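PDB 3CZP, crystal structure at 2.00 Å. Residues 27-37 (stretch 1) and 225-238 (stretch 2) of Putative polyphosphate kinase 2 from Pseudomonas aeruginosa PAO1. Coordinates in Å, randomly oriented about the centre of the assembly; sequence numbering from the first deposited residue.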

ATOM      1  N   GLU A  27      31.455  -6.541  -9.852  1.00 24.45           N
ATOM      2  CA  GLU A  27      31.140  -7.948  -9.692  1.00 25.58           C
ATOM      3  C   GLU A  27      30.843  -8.301  -8.195  1.00 24.95           C
ATOM      4  O   GLU A  27      29.862  -8.972  -7.909  1.00 26.55           O
ATOM      5  CB  GLU A  27      32.227  -8.827 -10.294  1.00 25.87           C
ATOM      6  CG  GLU A  27      31.660  -9.942 -11.095  1.00 33.50           C
ATOM      7  CD  GLU A  27      30.896  -9.508 -12.409  1.00 40.57           C
ATOM      8  OE1 GLU A  27      30.015 -10.296 -12.788  1.00 45.89           O
ATOM      9  OE2 GLU A  27      31.166  -8.444 -13.071  1.00 41.27           O
ATOM     10  N   ALA A  28      31.684  -7.829  -7.269  1.00 24.65           N
ATOM     11  CA  ALA A  28      31.496  -8.025  -5.839  1.00 24.43           C
ATOM     12  C   ALA A  28      30.191  -7.364  -5.354  1.00 24.45           C
ATOM     13  O   ALA A  28      29.487  -7.958  -4.552  1.00 22.64           O
ATOM     14  CB  ALA A  28      32.693  -7.487  -5.012  1.00 25.42           C
ATOM     15  N   LEU A  29      29.840  -6.179  -5.879  1.00 23.40           N
ATOM     16  CA  LEU A  29      28.548  -5.572  -5.523  1.00 23.47           C
ATOM     17  C   LEU A  29      27.349  -6.418  -5.958  1.00 23.92           C
ATOM     18  O   LEU A  29      26.448  -6.752  -5.151  1.00 25.07           O
ATOM     19  CB  LEU A  29      28.420  -4.116  -6.028  1.00 23.40           C
ATOM     20  CG  LEU A  29      29.221  -3.071  -5.241  1.00 22.25           C
ATOM     21  CD1 LEU A  29      29.387  -1.680  -6.054  1.00 22.27           C
ATOM     22  CD2 LEU A  29      28.619  -2.805  -3.881  1.00 22.43           C
ATOM     23  N   LEU A  30      27.372  -6.822  -7.212  1.00 23.87           N
ATOM     24  CA  LEU A  30      26.344  -7.642  -7.755  1.00 22.68           C
ATOM     25  C   LEU A  30      26.155  -8.924  -6.955  1.00 22.46           C
ATOM     26  O   LEU A  30      25.009  -9.329  -6.665  1.00 23.46           O
ATOM     27  CB  LEU A  30      26.618  -7.941  -9.219  1.00 22.18           C
ATOM     28  CG  LEU A  30      26.301  -6.952 -10.319  1.00 22.21           C
ATOM     29  CD1 LEU A  30      26.801  -7.588 -11.661  1.00 23.29           C
ATOM     30  CD2 LEU A  30      24.834  -6.584 -10.330  1.00 17.28           C
ATOM     31  N   GLU A  31      27.258  -9.553  -6.553  1.00 23.17           N
ATOM     32  CA  GLU A  31      27.186 -10.737  -5.693  1.00 22.74           C
ATOM     33  C   GLU A  31      26.627 -10.504  -4.284  1.00 22.64           C
ATOM     34  O   GLU A  31      25.961 -11.403  -3.709  1.00 22.54           O
ATOM     35  CB  GLU A  31      28.582 -11.405  -5.607  1.00 23.65           C
ATOM     36  CG  GLU A  31      28.979 -12.095  -6.914  1.00 26.50           C
ATOM     37  CD  GLU A  31      28.129 -13.361  -7.195  1.00 30.72           C
ATOM     38  OE1 GLU A  31      28.305 -14.349  -6.447  1.00 31.88           O
ATOM     39  OE2 GLU A  31      27.285 -13.369  -8.138  1.00 29.39           O
ATOM     40  N   ALA A  32      26.991  -9.361  -3.679  1.00 21.41           N
ATOM     41  CA  ALA A  32      26.528  -8.962  -2.372  1.00 21.94           C
ATOM     42  C   ALA A  32      25.027  -8.666  -2.486  1.00 21.98           C
ATOM     43  O   ALA A  32      24.260  -9.061  -1.667  1.00 22.35           O
ATOM     44  CB  ALA A  32      27.300  -7.698  -1.869  1.00 21.32           C
ATOM     45  N   GLN A  33      24.629  -7.963  -3.532  1.00 23.32           N
ATOM     46  CA  GLN A  33      23.214  -7.656  -3.743  1.00 23.22           C
ATOM     47  C   GLN A  33      22.355  -8.924  -3.893  1.00 22.26           C
ATOM     48  O   GLN A  33      21.255  -8.995  -3.383  1.00 22.35           O
ATOM     49  CB  GLN A  33      23.122  -6.718  -4.945  1.00 23.11           C
ATOM     50  CG  GLN A  33      21.748  -6.123  -5.171  1.00 24.70           C
ATOM     51  CD  GLN A  33      21.729  -5.279  -6.339  1.00 24.82           C
ATOM     52  OE1 GLN A  33      22.476  -5.557  -7.288  1.00 22.43           O
ATOM     53  NE2 GLN A  33      20.853  -4.249  -6.352  1.00 19.40           N
ATOM     54  N   PHE A  34      22.872  -9.933  -4.575  1.00 21.94           N
ATOM     55  CA  PHE A  34      22.186 -11.196  -4.769  1.00 22.54           C
ATOM     56  C   PHE A  34      22.033 -11.969  -3.452  1.00 22.48           C
ATOM     57  O   PHE A  34      20.957 -12.487  -3.131  1.00 22.86           O
ATOM     58  CB  PHE A  34      22.911 -12.066  -5.825  1.00 22.99           C
ATOM     59  CG  PHE A  34      22.250 -13.393  -6.064  1.00 23.17           C
ATOM     60  CD1 PHE A  34      21.107 -13.483  -6.878  1.00 24.09           C
ATOM     61  CD2 PHE A  34      22.743 -14.560  -5.461  1.00 22.54           C
ATOM     62  CE1 PHE A  34      20.482 -14.697  -7.081  1.00 23.92           C
ATOM     63  CE2 PHE A  34      22.109 -15.785  -5.659  1.00 22.59           C
ATOM     64  CZ  PHE A  34      20.989 -15.858  -6.454  1.00 23.45           C
ATOM     65  N   GLU A  35      23.090 -11.992  -2.665  1.00 21.70           N
ATOM     66  CA  GLU A  35      23.075 -12.680  -1.348  1.00 22.04           C
ATOM     67  C   GLU A  35      22.074 -12.009  -0.349  1.00 21.82           C
ATOM     68  O   GLU A  35      21.405 -12.653   0.487  1.00 20.05           O
ATOM     69  CB  GLU A  35      24.489 -12.656  -0.798  1.00 21.30           C
ATOM     70  CG  GLU A  35      24.682 -13.252   0.618  1.00 23.39           C
ATOM     71  CD  GLU A  35      24.349 -14.730   0.681  1.00 25.52           C
ATOM     72  OE1 GLU A  35      24.389 -15.390  -0.379  1.00 28.18           O
ATOM     73  OE2 GLU A  35      24.061 -15.253   1.784  1.00 31.01           O
ATOM     74  N   LEU A  36      22.007 -10.699  -0.443  1.00 21.76           N
ATOM     75  CA  LEU A  36      21.048  -9.915   0.280  1.00 22.32           C
ATOM     76  C   LEU A  36      19.610 -10.327  -0.044  1.00 23.02           C
ATOM     77  O   LEU A  36      18.771 -10.409   0.853  1.00 22.06           O
ATOM     78  CB  LEU A  36      21.258  -8.408  -0.037  1.00 22.00           C
ATOM     79  CG  LEU A  36      20.254  -7.415   0.625  1.00 23.04           C
ATOM     80  CD1 LEU A  36      20.476  -7.186   2.174  1.00 20.31           C
ATOM     81  CD2 LEU A  36      20.288  -6.082  -0.076  1.00 22.31           C
ATOM     82  N   LYS A  37      19.313 -10.483  -1.328  1.00 24.93           N
ATOM     83  CA  LYS A  37      18.010 -10.903  -1.786  1.00 25.45           C
ATOM     84  C   LYS A  37      17.759 -12.298  -1.277  1.00 25.75           C
ATOM     85  O   LYS A  37      16.704 -12.594  -0.686  1.00 24.84           O
ATOM     86  CB  LYS A  37      17.946 -10.824  -3.318  1.00 26.42           C
ATOM     87  CG  LYS A  37      16.634 -11.311  -3.997  1.00 28.00           C
ATOM     88  CD  LYS A  37      16.883 -11.633  -5.474  1.00 28.78           C
ATOM     89  CE  LYS A  37      15.627 -12.153  -6.194  1.00 29.89           C
ATOM     90  NZ  LYS A  37      15.837 -12.008  -7.661  1.00 36.06           N
TER
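Stretch 2 (225-238) VGRILLEGLQAALA

Stretch 2 is helical, as its torsions show: from Val225 to Ala236 phi lies between -57° and -70° and psi between -41° and -49°. The i to i+4 hydrogen bonds agree, running from Leu229 N to Val225 O (2.9 Å) through Leu237 N to Leu233 O (2.8 Å). Stretch 1 is also helical throughout, so the contact is one helix laid on another, between segments some 200 residues apart in sequence.

The two helices run in broadly the same direction, with 35° between their N-to-C vectors and a signed crossing angle of 35°. Their axes approach to 9.9 Å. The register follows from the nearest CA pairs: Leu29 CA to Leu230 CA at 5.9 Å, Ala32 CA to Gln234 CA at 6.4 Å, and Leu36 CA to Leu237 CA at 6.8 Å. Together the stretches bury 480 Å².

Apolar packing dominates. Leu230, Leu233 and Leu237, spaced three and four residues apart, all direct CA-to-CB toward stretch 1 and therefore lie along one side of the helix. Ala32 meets all three: its CB is 4.1 Å from Leu230 CD1, 3.7 Å from Leu233 CD2 and 4.1 Å from Leu237 CD1. At the N-terminal end, Leu230 CD1 also lies 3.7 Å from Ala28 CB. Leu29 starts sideways, but its m,t rotamer brings its end nearer, placing Leu29 CD2 3.9 Å from Leu230 CB and 4.4 Å from Leu229 CB. Farther along, Leu36 CD1 is 4.0 Å from Leu233 CD1, while Leu36 CB is 4.0 Å from Leu237 CD2.

Several contacts are with backbone atoms, as expected where small side chains leave the main chain accessible. Leu230 CD1 is 3.5 Å from Ala28 O, and Leu237 CD1 is 3.6 Å from Ala32 O; both are van der Waals contacts. In the reverse sense, Leu29 CD2 reaches Gly226 O at 3.9 Å. Gly226 has no side chain, and an ideal CB there would stand 3.9 Å from Leu29 CD1.

Polar groups contribute little directly: no hydrogen bond joins the stretches. A single water provides a bridge, donating to Ala28 O at 2.7 Å and accepting from Gln234 NE2 at 2.9 Å. Gln234 can take part because, although its CA-to-CB bond points sideways, the end of its side chain comes nearer to stretch 1. Glu35 contributes through its aliphatic portion, with Glu35 CG 4.0 Å from Leu237 CD1, while its carboxylate is hydrogen-bonded outside this contact.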

ATOM      1  N   VAL A 225      32.353   5.652  -2.436  1.00 23.77           N
ATOM      2  CA  VAL A 225      30.971   5.263  -2.053  1.00 23.10           C
ATOM      3  C   VAL A 225      30.714   3.764  -2.301  1.00 23.36           C
ATOM      4  O   VAL A 225      30.180   3.051  -1.428  1.00 25.06           O
ATOM      5  CB  VAL A 225      29.913   6.095  -2.834  1.00 21.05           C
ATOM      6  CG1 VAL A 225      28.444   5.486  -2.680  1.00 22.49           C
ATOM      7  CG2 VAL A 225      29.923   7.564  -2.425  1.00 19.38           C
ATOM      8  N   GLY A 226      31.099   3.273  -3.487  1.00 24.35           N
ATOM      9  CA  GLY A 226      30.910   1.853  -3.827  1.00 23.32           C
ATOM     10  C   GLY A 226      31.674   0.913  -2.920  1.00 23.18           C
ATOM     11  O   GLY A 226      31.164  -0.143  -2.535  1.00 23.39           O
ATOM     12  N   ARG A 227      32.907   1.289  -2.589  1.00 23.66           N
ATOM     13  CA  ARG A 227      33.742   0.530  -1.633  1.00 24.33           C
ATOM     14  C   ARG A 227      33.112   0.509  -0.250  1.00 23.65           C
ATOM     15  O   ARG A 227      33.115  -0.512   0.427  1.00 22.54           O
ATOM     16  CB  ARG A 227      35.132   1.159  -1.524  1.00 23.41           C
ATOM     17  CG  ARG A 227      36.006   0.893  -2.747  1.00 27.18           C
ATOM     18  CD  ARG A 227      37.291   1.686  -2.662  1.00 28.51           C
ATOM     19  NE  ARG A 227      38.273   1.077  -3.523  1.00 31.52           N
ATOM     20  CZ  ARG A 227      39.358   1.690  -3.954  1.00 29.70           C
ATOM     21  NH1 ARG A 227      39.604   2.932  -3.600  1.00 29.30           N
ATOM     22  NH2 ARG A 227      40.185   1.032  -4.738  1.00 31.56           N
ATOM     23  N   ILE A 228      32.616   1.669   0.185  1.00 24.31           N
ATOM     24  CA  ILE A 228      31.962   1.762   1.509  1.00 23.90           C
ATOM     25  C   ILE A 228      30.709   0.850   1.550  1.00 24.31           C
ATOM     26  O   ILE A 228      30.486   0.107   2.525  1.00 24.21           O
ATOM     27  CB  ILE A 228      31.633   3.227   1.885  1.00 23.36           C
ATOM     28  CG1 ILE A 228      32.939   4.024   2.182  1.00 24.88           C
ATOM     29  CG2 ILE A 228      30.681   3.322   3.116  1.00 23.46           C
ATOM     30  CD1 ILE A 228      32.736   5.585   2.086  1.00 25.55           C
ATOM     31  N   LEU A 229      29.884   0.928   0.506  1.00 24.11           N
ATOM     32  CA  LEU A 229      28.720   0.069   0.386  1.00 24.14           C
ATOM     33  C   LEU A 229      29.089  -1.445   0.423  1.00 24.14           C
ATOM     34  O   LEU A 229      28.454  -2.218   1.140  1.00 24.22           O
ATOM     35  CB  LEU A 229      27.991   0.358  -0.910  1.00 24.08           C
ATOM     36  CG  LEU A 229      27.135   1.610  -1.021  1.00 27.37           C
ATOM     37  CD1 LEU A 229      26.530   1.548  -2.433  1.00 30.15           C
ATOM     38  CD2 LEU A 229      26.025   1.719   0.096  1.00 24.83           C
ATOM     39  N   LEU A 230      30.088  -1.853  -0.378  1.00 23.44           N
ATOM     40  CA  LEU A 230      30.497  -3.250  -0.405  1.00 24.29           C
ATOM     41  C   LEU A 230      30.936  -3.721   0.945  1.00 24.58           C
ATOM     42  O   LEU A 230      30.530  -4.779   1.410  1.00 24.65           O
ATOM     43  CB  LEU A 230      31.624  -3.514  -1.453  1.00 23.62           C
ATOM     44  CG  LEU A 230      32.033  -4.966  -1.555  1.00 23.36           C
ATOM     45  CD1 LEU A 230      30.912  -5.820  -2.225  1.00 22.08           C
ATOM     46  CD2 LEU A 230      33.408  -5.062  -2.283  1.00 25.57           C
ATOM     47  N   GLU A 231      31.786  -2.939   1.590  1.00 26.72           N
ATOM     48  CA  GLU A 231      32.317  -3.308   2.898  1.00 27.55           C
ATOM     49  C   GLU A 231      31.219  -3.493   3.905  1.00 26.37           C
ATOM     50  O   GLU A 231      31.185  -4.503   4.642  1.00 24.88           O
ATOM     51  CB  GLU A 231      33.280  -2.228   3.394  1.00 27.89           C
ATOM     52  CG  GLU A 231      34.068  -2.624   4.610  1.00 31.29           C
ATOM     53  CD  GLU A 231      35.148  -1.590   4.974  1.00 36.04           C
ATOM     54  OE1 GLU A 231      35.554  -0.759   4.092  1.00 46.04           O
ATOM     55  OE2 GLU A 231      35.607  -1.624   6.145  1.00 46.00           O
ATOM     56  N   GLY A 232      30.329  -2.509   3.956  1.00 25.74           N
ATOM     57  CA  GLY A 232      29.201  -2.518   4.898  1.00 25.09           C
ATOM     58  C   GLY A 232      28.246  -3.671   4.630  1.00 25.97           C
ATOM     59  O   GLY A 232      27.803  -4.324   5.546  1.00 26.55           O
ATOM     60  N   LEU A 233      27.935  -3.937   3.365  1.00 26.44           N
ATOM     61  CA  LEU A 233      27.058  -5.014   3.008  1.00 25.76           C
ATOM     62  C   LEU A 233      27.655  -6.401   3.230  1.00 24.69           C
ATOM     63  O   LEU A 233      26.993  -7.264   3.807  1.00 24.05           O
ATOM     64  CB  LEU A 233      26.593  -4.805   1.557  1.00 26.65           C
ATOM     65  CG  LEU A 233      25.400  -5.597   1.052  1.00 28.95           C
ATOM     66  CD1 LEU A 233      24.156  -5.529   1.929  1.00 28.48           C
ATOM     67  CD2 LEU A 233      25.086  -5.165  -0.389  1.00 29.90           C
ATOM     68  N   GLN A 234      28.926  -6.602   2.864  1.00 24.03           N
ATOM     69  CA  GLN A 234      29.601  -7.886   3.127  1.00 24.52           C
ATOM     70  C   GLN A 234      29.603  -8.188   4.643  1.00 23.68           C
ATOM     71  O   GLN A 234      29.264  -9.283   5.035  1.00 23.82           O
ATOM     72  CB  GLN A 234      31.014  -7.884   2.517  1.00 24.47           C
ATOM     73  CG  GLN A 234      31.019  -7.898   0.969  1.00 25.71           C
ATOM     74  CD  GLN A 234      32.399  -8.080   0.389  1.00 27.11           C
ATOM     75  OE1 GLN A 234      33.390  -7.612   0.954  1.00 28.53           O
ATOM     76  NE2 GLN A 234      32.472  -8.739  -0.754  1.00 30.47           N
ATOM     77  N   ALA A 235      29.931  -7.201   5.475  1.00 22.94           N
ATOM     78  CA  ALA A 235      29.969  -7.368   6.938  1.00 22.47           C
ATOM     79  C   ALA A 235      28.628  -7.786   7.486  1.00 22.13           C
ATOM     80  O   ALA A 235      28.536  -8.717   8.298  1.00 22.08           O
ATOM     81  CB  ALA A 235      30.410  -6.060   7.634  1.00 22.12           C
ATOM     82  N   ALA A 236      27.589  -7.067   7.052  1.00 22.31           N
ATOM     83  CA  ALA A 236      26.244  -7.315   7.500  1.00 22.21           C
ATOM     84  C   ALA A 236      25.782  -8.667   7.025  1.00 21.89           C
ATOM     85  O   ALA A 236      25.152  -9.365   7.767  1.00 19.70           O
ATOM     86  CB  ALA A 236      25.290  -6.190   7.010  1.00 21.57           C
ATOM     87  N   LEU A 237      26.096  -9.050   5.783  1.00 21.28           N
ATOM     88  CA  LEU A 237      25.657 -10.344   5.265  1.00 22.66           C
ATOM     89  C   LEU A 237      26.276 -11.456   6.036  1.00 23.38           C
ATOM     90  O   LEU A 237      25.668 -12.491   6.056  1.00 22.56           O
ATOM     91  CB  LEU A 237      25.970 -10.594   3.800  1.00 22.59           C
ATOM     92  CG  LEU A 237      25.266  -9.592   2.843  1.00 21.40           C
ATOM     93  CD1 LEU A 237      25.943  -9.588   1.497  1.00 21.72           C
ATOM     94  CD2 LEU A 237      23.764  -9.934   2.696  1.00 19.63           C
ATOM     95  N   ALA A 238      27.465 -11.260   6.623  1.00 25.55           N
ATOM     96  CA  ALA A 238      28.174 -12.325   7.419  1.00 27.67           C
ATOM     97  C   ALA A 238      27.663 -12.597   8.828  1.00 30.05           C
ATOM     98  O   ALA A 238      27.902 -13.677   9.380  1.00 32.63           O
ATOM     99  CB  ALA A 238      29.676 -11.993   7.512  1.00 27.14           C
TER
HETATM  100  O   HOH W   1      30.464  -9.625  -2.704  1.00 28.30           O